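Local coordinates for fucolectin-related protein (PDB 2J22), which probably binds fucose-containing glycans such as blood group antigens, as a calcium-containing carbohydrate-binding module of a pneumococcal virulence factor, at residues His47-Thr52 / Ser138-Glu143. Sequence-based numbering, arbitrary orientation.
Sequences HSVTHT and SLAEVE. With CA (calcium ion), chain B.
Val49 and Ala140 approach to 4.1 Å between their CA atoms, and His51 lies near Ser138, so the two segments run antiparallel there, although a single backbone-to-backbone hydrogen bond, Thr50 N to Leu139 O (3.0 Å, 168° at the hydrogen), spans them. That donor stands 41° above the carbonyl plane of Leu139. The return bond uses a side chain: the hydroxyl of Thr50, placed between its own N and carbonyl carbon (chi1 73°), accepts a hydrogen bond from Leu139 N at 2.8 Å through OG1. Ser138 OG in turn donates to Thr50 O at 2.8 Å, and Thr50 is thereby gripped through its N, OG1 and O. The same Ser138 OG sits over one face of the His51 imidazole, 3.4 Å above the plane and offset toward the rim, while His51 ND1 donates nearly in the ring plane to Thr52 O. In this antiparallel beta-sandwich of the galactose-binding type, Ala140 and Glu141 form a classic beta bulge opposite Tyr76 of strand 67-77, beside the calcium ion. Ser48 chelates the metal through O and OG, the latter 2.5 Å from the ion; Ala140 O (2.2 Å) and Glu141 OE1 also bind, with Leu34, Asp37 and Asn39 completing the site. Shared coordination accounts for the 2.8 Å approach of Ser48 O to Ala140 O. Alongside, Val49 CG2 packs on the methyl of Ala140.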
# COMPACT_ATOMS: atom_id res chain seq x y z
N HIS A 47 8.24 -9.48 11.13
CA HIS A 47 7.90 -8.17 11.66
C HIS A 47 8.00 -7.05 10.63
O HIS A 47 8.24 -5.89 10.96
CB HIS A 47 8.68 -7.90 12.98
CG HIS A 47 8.31 -8.83 14.12
ND1 HIS A 47 9.18 -9.16 15.13
CD2 HIS A 47 7.16 -9.51 14.38
CE1 HIS A 47 8.59 -10.01 15.96
NE2 HIS A 47 7.36 -10.23 15.53
N SER A 48 7.74 -7.38 9.36
CA SER A 48 7.75 -6.34 8.34
C SER A 48 6.47 -6.24 7.52
O SER A 48 6.46 -5.70 6.42
CB SER A 48 9.03 -6.45 7.47
OG SER A 48 9.37 -5.18 6.93
N VAL A 49 5.37 -6.70 8.11
CA VAL A 49 4.07 -6.68 7.51
C VAL A 49 3.04 -5.94 8.38
O VAL A 49 2.93 -6.18 9.64
CB VAL A 49 3.63 -8.16 7.15
CG1 VAL A 49 2.29 -8.21 6.36
CG2 VAL A 49 4.71 -8.82 6.41
N THR A 50 2.29 -5.01 7.72
CA THR A 50 1.24 -4.23 8.38
C THR A 50 0.04 -5.18 8.68
O THR A 50 -0.07 -6.30 8.12
CB THR A 50 0.75 -3.03 7.48
OG1 THR A 50 -0.04 -3.55 6.41
CG2 THR A 50 1.94 -2.20 6.77
N HIS A 51 -0.88 -4.73 9.51
CA HIS A 51 -2.08 -5.48 9.92
C HIS A 51 -3.11 -4.54 10.50
O HIS A 51 -2.81 -3.84 11.51
CB HIS A 51 -1.74 -6.58 10.94
CG HIS A 51 -2.66 -7.77 10.88
ND1 HIS A 51 -4.03 -7.66 10.85
CD2 HIS A 51 -2.40 -9.10 10.84
CE1 HIS A 51 -4.58 -8.87 10.81
NE2 HIS A 51 -3.60 -9.76 10.80
N THR A 52 -4.25 -4.40 9.85
CA THR A 52 -5.37 -3.68 10.46
C THR A 52 -6.22 -4.63 11.29
O THR A 52 -6.10 -5.86 11.19
CB THR A 52 -6.24 -2.92 9.39
OG1 THR A 52 -6.93 -3.88 8.59
CG2 THR A 52 -5.32 -2.15 8.32
N SER A 138 -3.26 -6.30 5.18
CA SER A 138 -1.87 -6.54 5.54
C SER A 138 -1.00 -6.39 4.28
O SER A 138 -1.25 -7.04 3.24
CB SER A 138 -1.66 -7.94 6.15
OG SER A 138 -2.17 -8.07 7.48
N LEU A 139 0.01 -5.55 4.39
CA LEU A 139 0.98 -5.26 3.34
C LEU A 139 2.41 -5.51 3.83
O LEU A 139 2.85 -4.93 4.80
CB LEU A 139 0.78 -3.79 2.89
CG LEU A 139 -0.64 -3.29 2.51
CD1 LEU A 139 -0.85 -1.82 2.34
CD2 LEU A 139 -0.78 -3.76 1.08
N ALA A 140 3.20 -6.30 3.12
CA ALA A 140 4.63 -6.42 3.42
C ALA A 140 5.44 -5.18 3.02
O ALA A 140 6.40 -4.79 3.74
CB ALA A 140 5.24 -7.66 2.70
N GLU A 141 5.12 -4.60 1.86
CA GLU A 141 5.79 -3.44 1.36
C GLU A 141 4.99 -2.76 0.22
O GLU A 141 4.35 -3.41 -0.66
CB GLU A 141 7.26 -3.78 0.94
CG GLU A 141 8.16 -2.57 0.71
CD GLU A 141 8.75 -2.02 2.01
OE1 GLU A 141 8.41 -2.51 3.08
OE2 GLU A 141 9.57 -1.10 1.90
N VAL A 142 5.02 -1.45 0.25
CA VAL A 142 4.45 -0.63 -0.85
C VAL A 142 5.61 0.27 -1.29
O VAL A 142 6.12 1.04 -0.54
CB VAL A 142 3.22 0.26 -0.37
CG1 VAL A 142 2.74 1.24 -1.47
CG2 VAL A 142 2.06 -0.59 0.19
N GLU A 143 6.08 0.12 -2.50
CA GLU A 143 7.17 0.94 -3.02
C GLU A 143 6.65 1.92 -4.08
O GLU A 143 5.88 1.55 -4.98
CB GLU A 143 8.24 0.00 -3.60
CG GLU A 143 8.77 -1.00 -2.56
CD GLU A 143 9.83 -1.93 -3.13
OE1 GLU A 143 9.84 -2.07 -4.35
OE2 GLU A 143 10.66 -2.46 -2.36
CA CA B . 8.10 -4.20 5.00